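Local coordinates for lipoprotein (Mycoplasma mycoides subsp. capri, PDB 7ADK), which probably acts as a cell-surface serine protease of the chymotrypsin-like PA clan, consistent with cleavage of host immunoglobulins, at residues R285-E290 against M426-Y431; L464-S469 against I582-S587. One frame throughout, in Å; residues are numbered along the deposited sequence.

Contact 1 of 2, residues R285-E290 against M426-Y431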
ATOM      1  N   ARG B 285     -10.830 -15.892 -14.089  1.00 63.10           N
ATOM      2  CA  ARG B 285     -12.177 -15.636 -14.613  1.00 63.10           C
ATOM      3  C   ARG B 285     -12.533 -14.163 -14.643  1.00 63.10           C
ATOM      4  O   ARG B 285     -12.849 -13.640 -15.708  1.00 63.10           O
ATOM      5  CB  ARG B 285     -13.234 -16.459 -13.863  1.00 63.10           C
ATOM      6  CG  ARG B 285     -12.949 -17.957 -13.790  1.00 63.10           C
ATOM      7  CD  ARG B 285     -12.973 -18.702 -15.111  1.00 63.10           C
ATOM      8  NE  ARG B 285     -12.642 -20.117 -14.870  1.00 63.10           N
ATOM      9  CZ  ARG B 285     -11.461 -20.684 -15.034  1.00 63.10           C
ATOM     10  NH1 ARG B 285     -10.619 -20.318 -15.950  1.00 63.10           N
ATOM     11  NH2 ARG B 285     -11.077 -21.643 -14.256  1.00 63.10           N
ATOM     12  N   THR B 286     -12.465 -13.462 -13.522  1.00 60.59           N
ATOM     13  CA  THR B 286     -12.644 -11.999 -13.477  1.00 60.59           C
ATOM     14  C   THR B 286     -11.361 -11.320 -13.885  1.00 60.59           C
ATOM     15  O   THR B 286     -10.807 -10.481 -13.181  1.00 60.59           O
ATOM     16  CB  THR B 286     -13.157 -11.462 -12.150  1.00 60.59           C
ATOM     17  OG1 THR B 286     -14.226 -12.284 -11.777  1.00 60.59           O
ATOM     18  CG2 THR B 286     -13.679 -10.035 -12.322  1.00 60.59           C
ATOM     19  N   LEU B 287     -10.819 -11.821 -14.989  1.00 60.11           N
ATOM     20  CA  LEU B 287      -9.417 -11.724 -15.270  1.00 60.11           C
ATOM     21  C   LEU B 287      -9.021 -10.255 -15.371  1.00 60.11           C
ATOM     22  O   LEU B 287      -8.157  -9.854 -14.583  1.00 60.11           O
ATOM     23  CB  LEU B 287      -8.996 -12.724 -16.392  1.00 60.11           C
ATOM     24  CG  LEU B 287      -9.376 -12.533 -17.875  1.00 60.11           C
ATOM     25  CD1 LEU B 287      -8.356 -11.685 -18.629  1.00 60.11           C
ATOM     26  CD2 LEU B 287      -9.392 -13.869 -18.592  1.00 60.11           C
ATOM     27  N   PRO B 288      -9.625  -9.417 -16.234  1.00 55.93           N
ATOM     28  CA  PRO B 288      -8.972  -8.212 -16.616  1.00 55.93           C
ATOM     29  C   PRO B 288      -9.467  -6.984 -15.862  1.00 55.93           C
ATOM     30  O   PRO B 288     -10.640  -6.600 -15.902  1.00 55.93           O
ATOM     31  CB  PRO B 288      -9.211  -8.101 -18.110  1.00 55.93           C
ATOM     32  CG  PRO B 288     -10.469  -8.905 -18.396  1.00 55.93           C
ATOM     33  CD  PRO B 288     -10.818  -9.533 -17.047  1.00 55.93           C
ATOM     34  N   ASN B 289      -8.523  -6.354 -15.189  1.00 54.99           N
ATOM     35  CA  ASN B 289      -8.557  -4.936 -14.948  1.00 54.99           C
ATOM     36  C   ASN B 289      -8.295  -4.369 -16.349  1.00 54.99           C
ATOM     37  O   ASN B 289      -7.283  -4.705 -16.959  1.00 54.99           O
ATOM     38  CB  ASN B 289      -7.407  -4.628 -13.992  1.00 54.99           C
ATOM     39  CG  ASN B 289      -7.188  -3.163 -13.709  1.00 54.99           C
ATOM     40  OD1 ASN B 289      -7.968  -2.299 -14.053  1.00 54.99           O
ATOM     41  ND2 ASN B 289      -6.111  -2.842 -13.044  1.00 54.99           N
ATOM     42  N   GLU B 290      -9.226  -3.620 -16.920  1.00 56.92           N
ATOM     43  CA  GLU B 290      -9.107  -3.156 -18.308  1.00 56.92           C
ATOM     44  C   GLU B 290      -9.045  -1.640 -18.413  1.00 56.92           C
ATOM     45  O   GLU B 290      -9.639  -0.921 -17.605  1.00 56.92           O
ATOM     46  CB  GLU B 290     -10.196  -3.779 -19.198  1.00 56.92           C
ATOM     47  CG  GLU B 290     -11.617  -3.439 -18.721  1.00 56.92           C
ATOM     48  CD  GLU B 290     -12.665  -3.358 -19.838  1.00 56.92           C
ATOM     49  OE1 GLU B 290     -12.353  -3.686 -21.011  1.00 56.92           O
ATOM     50  OE2 GLU B 290     -13.806  -2.934 -19.536  1.00 56.92           O
ATOM     51  N   MET B 426     -13.927  -6.486 -15.900  1.00 55.15           N
ATOM     52  CA  MET B 426     -14.701  -7.480 -16.632  1.00 55.15           C
ATOM     53  C   MET B 426     -14.474  -8.886 -16.084  1.00 55.15           C
ATOM     54  O   MET B 426     -13.490  -9.156 -15.405  1.00 55.15           O
ATOM     55  CB  MET B 426     -14.344  -7.529 -18.126  1.00 55.15           C
ATOM     56  CG  MET B 426     -14.164  -6.192 -18.812  1.00 55.15           C
ATOM     57  SD  MET B 426     -14.343  -6.217 -20.604  1.00 55.15           S
ATOM     58  CE  MET B 426     -12.783  -6.979 -21.146  1.00 55.15           C
ATOM     59  N   TRP B 427     -15.360  -9.799 -16.436  1.00 52.94           N
ATOM     60  CA  TRP B 427     -15.106 -11.227 -16.366  1.00 52.94           C
ATOM     61  C   TRP B 427     -15.315 -11.883 -17.713  1.00 52.94           C
ATOM     62  O   TRP B 427     -16.131 -11.446 -18.526  1.00 52.94           O
ATOM     63  CB  TRP B 427     -15.988 -11.886 -15.312  1.00 52.94           C
ATOM     64  CG  TRP B 427     -17.453 -11.834 -15.597  1.00 52.94           C
ATOM     65  CD1 TRP B 427     -18.174 -12.824 -16.163  1.00 52.94           C
ATOM     66  CD2 TRP B 427     -18.383 -10.737 -15.373  1.00 52.94           C
ATOM     67  NE1 TRP B 427     -19.471 -12.420 -16.328  1.00 52.94           N
ATOM     68  CE2 TRP B 427     -19.668 -11.149 -15.845  1.00 52.94           C
ATOM     69  CE3 TRP B 427     -18.277  -9.457 -14.816  1.00 52.94           C
ATOM     70  CZ2 TRP B 427     -20.797 -10.337 -15.801  1.00 52.94           C
ATOM     71  CZ3 TRP B 427     -19.415  -8.639 -14.745  1.00 52.94           C
ATOM     72  CH2 TRP B 427     -20.667  -9.070 -15.231  1.00 52.94           C
ATOM     73  N   ILE B 428     -14.552 -12.926 -17.973  1.00 55.59           N
ATOM     74  CA  ILE B 428     -14.755 -13.814 -19.108  1.00 55.59           C
ATOM     75  C   ILE B 428     -16.056 -14.598 -18.865  1.00 55.59           C
ATOM     76  O   ILE B 428     -16.209 -15.242 -17.827  1.00 55.59           O
ATOM     77  CB  ILE B 428     -13.483 -14.671 -19.293  1.00 55.59           C
ATOM     78  CG1 ILE B 428     -13.339 -15.192 -20.723  1.00 55.59           C
ATOM     79  CG2 ILE B 428     -13.320 -15.809 -18.273  1.00 55.59           C
ATOM     80  CD1 ILE B 428     -11.881 -15.594 -20.994  1.00 55.59           C
ATOM     81  N   MET B 429     -17.013 -14.537 -19.795  1.00 64.77           N
ATOM     82  CA  MET B 429     -18.256 -15.291 -19.673  1.00 64.77           C
ATOM     83  C   MET B 429     -18.420 -16.357 -20.748  1.00 64.77           C
ATOM     84  O   MET B 429     -18.919 -17.435 -20.456  1.00 64.77           O
ATOM     85  CB  MET B 429     -19.456 -14.353 -19.563  1.00 64.77           C
ATOM     86  CG  MET B 429     -19.921 -13.687 -20.857  1.00 64.77           C
ATOM     87  SD  MET B 429     -21.645 -13.147 -20.815  1.00 64.77           S
ATOM     88  CE  MET B 429     -21.469 -11.705 -19.774  1.00 64.77           C
ATOM     89  N   ASP B 430     -17.974 -16.115 -21.977  1.00 64.27           N
ATOM     90  CA  ASP B 430     -18.289 -16.981 -23.111  1.00 64.27           C
ATOM     91  C   ASP B 430     -17.220 -16.913 -24.214  1.00 64.27           C
ATOM     92  O   ASP B 430     -16.396 -15.999 -24.252  1.00 64.27           O
ATOM     93  CB  ASP B 430     -19.692 -16.606 -23.617  1.00 64.27           C
ATOM     94  CG  ASP B 430     -20.332 -17.609 -24.563  1.00 64.27           C
ATOM     95  OD1 ASP B 430     -19.914 -18.774 -24.578  1.00 64.27           O
ATOM     96  OD2 ASP B 430     -21.267 -17.234 -25.302  1.00 64.27           O
ATOM     97  N   TYR B 431     -17.248 -17.877 -25.130  1.00 68.15           N
ATOM     98  CA  TYR B 431     -16.529 -17.837 -26.400  1.00 68.15           C
ATOM     99  C   TYR B 431     -17.327 -18.502 -27.525  1.00 68.15           C
ATOM    100  O   TYR B 431     -17.990 -19.513 -27.323  1.00 68.15           O
ATOM    101  CB  TYR B 431     -15.125 -18.434 -26.270  1.00 68.15           C
ATOM    102  CG  TYR B 431     -15.006 -19.855 -25.754  1.00 68.15           C
ATOM    103  CD1 TYR B 431     -15.217 -20.956 -26.602  1.00 68.15           C
ATOM    104  CD2 TYR B 431     -14.600 -20.066 -24.427  1.00 68.15           C
ATOM    105  CE1 TYR B 431     -14.999 -22.259 -26.129  1.00 68.15           C
ATOM    106  CE2 TYR B 431     -14.392 -21.364 -23.943  1.00 68.15           C
ATOM    107  CZ  TYR B 431     -14.581 -22.461 -24.798  1.00 68.15           C
ATOM    108  OH  TYR B 431     -14.395 -23.710 -24.318  1.00 68.15           O
TER
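M426 lies across the short run of chain that leads into strand 289-293, and its side chain can be followed outward over P288 and E290. Its CB sits 4.1 Å from CG of the P288 ring. The first torsion (chi1 -43°) sets CG anti to the carbonyl carbon, beside the backbone N, so that the chain passes across the carboxylate of E290 at about a right angle, with CG 3.4 Å from OE2. SD then meets the other oxygen, 3.2 Å from OE1 of E290. A bend at chi3 (-75°) keeps the methyl CE beside OE1 of E290 while it also comes within 4.1 Å of P288 CG. An unbranched, flexible thioether suits a site that demands such a curve, and F445 and L464 add apolar cover. OE1 of E290 also makes a weak hydrogen bond to Y292.

The backbones pair antiparallel, as strands 289-293 and 421-433 do in the sheet that, by its clan, probably forms one of the two chymotrypsin-like barrels. M426 N donates to P288 O over 3.3 Å, nearly along the C=O axis. Proline has no N-H to return the bond, and its CD instead packs 3.2 Å from M426 O. Earlier in the chain T286 centres an inverse gamma turn, in which L287 N bonds weakly to R285 O. The same oxygen takes I428 N at 2.9 Å, in the carbonyl plane with a C=O...N angle of 158°. T286 OG1 is hydrogen-bonded to V281 O, which satisfies the buried hydroxyl, while its methyl CG2 faces M426 O. At the end of the turn, L287 and I428 cross obliquely, CD2 of the leucine 3.9 Å from CD1, the tip of isoleucine's longer arm.

Contact 2 of 2, residues L464-S469 against I582-S587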
ATOM      1  N   LEU B 464      -5.494  -5.440 -21.012  1.00 55.49           N
ATOM      2  CA  LEU B 464      -6.039  -6.440 -20.087  1.00 55.49           C
ATOM      3  C   LEU B 464      -4.961  -6.756 -19.049  1.00 55.49           C
ATOM      4  O   LEU B 464      -3.977  -7.398 -19.400  1.00 55.49           O
ATOM      5  CB  LEU B 464      -6.381  -7.692 -20.915  1.00 55.49           C
ATOM      6  CG  LEU B 464      -7.447  -7.520 -21.997  1.00 55.49           C
ATOM      7  CD1 LEU B 464      -7.411  -8.711 -22.938  1.00 55.49           C
ATOM      8  CD2 LEU B 464      -8.854  -7.423 -21.428  1.00 55.49           C
ATOM      9  N   THR B 465      -5.102  -6.369 -17.780  1.00 57.68           N
ATOM     10  CA  THR B 465      -4.211  -6.863 -16.709  1.00 57.68           C
ATOM     11  C   THR B 465      -4.921  -7.782 -15.738  1.00 57.68           C
ATOM     12  O   THR B 465      -5.955  -7.444 -15.176  1.00 57.68           O
ATOM     13  CB  THR B 465      -3.341  -5.790 -16.031  1.00 57.68           C
ATOM     14  OG1 THR B 465      -2.460  -6.383 -15.099  1.00 57.68           O
ATOM     15  CG2 THR B 465      -4.027  -4.691 -15.252  1.00 57.68           C
ATOM     16  N   ARG B 466      -4.355  -8.971 -15.558  1.00 56.66           N
ATOM     17  CA  ARG B 466      -5.006 -10.097 -14.892  1.00 56.66           C
ATOM     18  C   ARG B 466      -4.050 -10.922 -14.053  1.00 56.66           C
ATOM     19  O   ARG B 466      -2.888 -11.074 -14.415  1.00 56.66           O
ATOM     20  CB  ARG B 466      -5.709 -10.952 -15.958  1.00 56.66           C
ATOM     21  CG  ARG B 466      -4.813 -11.507 -17.070  1.00 56.66           C
ATOM     22  CD  ARG B 466      -4.736 -13.014 -16.939  1.00 56.66           C
ATOM     23  NE  ARG B 466      -3.611 -13.573 -17.670  1.00 56.66           N
ATOM     24  CZ  ARG B 466      -2.395 -13.719 -17.203  1.00 56.66           C
ATOM     25  NH1 ARG B 466      -1.572 -14.504 -17.807  1.00 56.66           N
ATOM     26  NH2 ARG B 466      -1.971 -13.105 -16.145  1.00 56.66           N
ATOM     27  N   LEU B 467      -4.549 -11.453 -12.945  1.00 57.44           N
ATOM     28  CA  LEU B 467      -3.847 -12.349 -12.022  1.00 57.44           C
ATOM     29  C   LEU B 467      -3.621 -13.705 -12.695  1.00 57.44           C
ATOM     30  O   LEU B 467      -4.578 -14.266 -13.232  1.00 57.44           O
ATOM     31  CB  LEU B 467      -4.734 -12.427 -10.767  1.00 57.44           C
ATOM     32  CG  LEU B 467      -4.155 -13.107  -9.525  1.00 57.44           C
ATOM     33  CD1 LEU B 467      -2.806 -12.532  -9.119  1.00 57.44           C
ATOM     34  CD2 LEU B 467      -5.094 -12.884  -8.342  1.00 57.44           C
ATOM     35  N   ASN B 468      -2.385 -14.205 -12.752  1.00 62.86           N
ATOM     36  CA  ASN B 468      -2.116 -15.458 -13.450  1.00 62.86           C
ATOM     37  C   ASN B 468      -2.592 -16.682 -12.663  1.00 62.86           C
ATOM     38  O   ASN B 468      -2.558 -16.714 -11.434  1.00 62.86           O
ATOM     39  CB  ASN B 468      -0.689 -15.581 -14.024  1.00 62.86           C
ATOM     40  CG  ASN B 468       0.500 -15.154 -13.197  1.00 62.86           C
ATOM     41  OD1 ASN B 468       0.720 -15.599 -12.086  1.00 62.86           O
ATOM     42  ND2 ASN B 468       1.365 -14.340 -13.741  1.00 62.86           N
ATOM     43  N   SER B 469      -3.050 -17.700 -13.390  1.00 66.51           N
ATOM     44  CA  SER B 469      -3.634 -18.929 -12.853  1.00 66.51           C
ATOM     45  C   SER B 469      -2.724 -19.719 -11.908  1.00 66.51           C
ATOM     46  O   SER B 469      -3.191 -20.488 -11.075  1.00 66.51           O
ATOM     47  CB  SER B 469      -4.072 -19.799 -14.021  1.00 66.51           C
ATOM     48  OG  SER B 469      -2.980 -20.363 -14.706  1.00 66.51           O
ATOM     49  N   ILE B 582      -3.065 -15.422 -22.249  1.00 63.55           N
ATOM     50  CA  ILE B 582      -3.911 -14.235 -22.049  1.00 63.55           C
ATOM     51  C   ILE B 582      -5.154 -14.572 -21.218  1.00 63.55           C
ATOM     52  O   ILE B 582      -5.434 -13.948 -20.194  1.00 63.55           O
ATOM     53  CB  ILE B 582      -4.302 -13.616 -23.419  1.00 63.55           C
ATOM     54  CG1 ILE B 582      -3.090 -12.920 -24.054  1.00 63.55           C
ATOM     55  CG2 ILE B 582      -5.425 -12.587 -23.276  1.00 63.55           C
ATOM     56  CD1 ILE B 582      -3.214 -12.651 -25.553  1.00 63.55           C
ATOM     57  N   THR B 583      -5.914 -15.588 -21.644  1.00 61.61           N
ATOM     58  CA  THR B 583      -7.232 -15.942 -21.094  1.00 61.61           C
ATOM     59  C   THR B 583      -7.173 -16.891 -19.893  1.00 61.61           C
ATOM     60  O   THR B 583      -8.187 -17.510 -19.580  1.00 61.61           O
ATOM     61  CB  THR B 583      -8.185 -16.492 -22.170  1.00 61.61           C
ATOM     62  OG1 THR B 583      -7.733 -17.717 -22.696  1.00 61.61           O
ATOM     63  CG2 THR B 583      -8.362 -15.482 -23.299  1.00 61.61           C
ATOM     64  N   ASN B 584      -6.013 -17.064 -19.245  1.00 62.27           N
ATOM     65  CA  ASN B 584      -5.776 -18.018 -18.148  1.00 62.27           C
ATOM     66  C   ASN B 584      -6.335 -19.424 -18.445  1.00 62.27           C
ATOM     67  O   ASN B 584      -6.821 -20.139 -17.571  1.00 62.27           O
ATOM     68  CB  ASN B 584      -6.291 -17.429 -16.837  1.00 62.27           C
ATOM     69  CG  ASN B 584      -5.335 -16.516 -16.101  1.00 62.27           C
ATOM     70  OD1 ASN B 584      -4.164 -16.785 -15.969  1.00 62.27           O
ATOM     71  ND2 ASN B 584      -5.819 -15.466 -15.495  1.00 62.27           N
ATOM     72  N   ASN B 585      -6.290 -19.804 -19.714  1.00 67.41           N
ATOM     73  CA  ASN B 585      -6.761 -21.054 -20.291  1.00 67.41           C
ATOM     74  C   ASN B 585      -8.233 -21.414 -19.989  1.00 67.41           C
ATOM     75  O   ASN B 585      -8.551 -22.574 -19.749  1.00 67.41           O
ATOM     76  CB  ASN B 585      -5.745 -22.156 -19.978  1.00 67.41           C
ATOM     77  CG  ASN B 585      -5.786 -23.287 -20.977  1.00 67.41           C
ATOM     78  OD1 ASN B 585      -6.487 -23.290 -21.972  1.00 67.41           O
ATOM     79  ND2 ASN B 585      -5.004 -24.303 -20.767  1.00 67.41           N
ATOM     80  N   TYR B 586      -9.142 -20.436 -20.028  1.00 63.58           N
ATOM     81  CA  TYR B 586     -10.592 -20.649 -19.813  1.00 63.58           C
ATOM     82  C   TYR B 586     -11.229 -21.703 -20.739  1.00 63.58           C
ATOM     83  O   TYR B 586     -12.206 -22.359 -20.373  1.00 63.58           O
ATOM     84  CB  TYR B 586     -11.309 -19.297 -19.978  1.00 63.58           C
ATOM     85  CG  TYR B 586     -12.800 -19.343 -19.720  1.00 63.58           C
ATOM     86  CD1 TYR B 586     -13.292 -19.585 -18.425  1.00 63.58           C
ATOM     87  CD2 TYR B 586     -13.719 -19.032 -20.741  1.00 63.58           C
ATOM     88  CE1 TYR B 586     -14.670 -19.523 -18.158  1.00 63.58           C
ATOM     89  CE2 TYR B 586     -15.103 -18.982 -20.480  1.00 63.58           C
ATOM     90  CZ  TYR B 586     -15.575 -19.232 -19.180  1.00 63.58           C
ATOM     91  OH  TYR B 586     -16.892 -19.166 -18.869  1.00 63.58           O
ATOM     92  N   SER B 587     -10.674 -21.932 -21.922  1.00 66.46           N
ATOM     93  CA  SER B 587     -11.075 -23.026 -22.814  1.00 66.46           C
ATOM     94  C   SER B 587     -10.937 -24.403 -22.168  1.00 66.46           C
ATOM     95  O   SER B 587     -11.877 -25.192 -22.183  1.00 66.46           O
ATOM     96  CB  SER B 587     -10.241 -22.988 -24.091  1.00 66.46           C
ATOM     97  OG  SER B 587     -10.624 -23.990 -24.999  1.00 66.46           O
TER
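The C-terminal end of helix 575-582 docks here on the last residues of strand 461-467 and the loop that follows it. R466 reaches from the strand to the helix end. Its chain bends at chi2 (113°) and brings NE to I582 O at 3.1 Å, with that oxygen near the guanidinium plane but NE standing above the plane of the carbonyl. NH1 bonds to K581 O as well, so one arginine grips two successive carbonyls of the final helical turn. Its positive charge should be favourable there, where the helix dipole is negative.

Just past the helix, N584 has left-handed helical backbone angles, which asparagine tolerates well, and its side chain turns back to the strand. The amide is used at both ends. ND2 donates to L467 O, 2.8 Å away and in the carbonyl plane, while OD1 receives S469 N at 3.0 Å from above the amide plane. OD1 also lies over one face of the R466 guanidinium, toward its rim, with the two planes 22° apart. At the other end L464 and I582 touch through CD1 and CG2, 4.4 Å apart. An asparagine amide that bridges a backbone C=O and the N-H two residues on is a familiar way of fixing a loop as it leaves a strand.

Both contacts are buried and reach the same antiparallel sheet, in which strands 289-293 and 461-467 are neighbours; their centres are about 8 Å apart. Contact 1 lies deeper, and all its touching residues are buried. It joins two chain segments by backbone bonds, with apolar side chains, a thioether and the E290 carboxylate around them. Contact 2 is farther from the chain's centre, with partly exposed residues in its loop, and relies on arginine and asparagine to tie a non-strand segment to a strand. They are stitched together by a probable hydrogen bond from N289 N to T465 O, by another between Y586 OH and M429 O, and by P288 packing on L464.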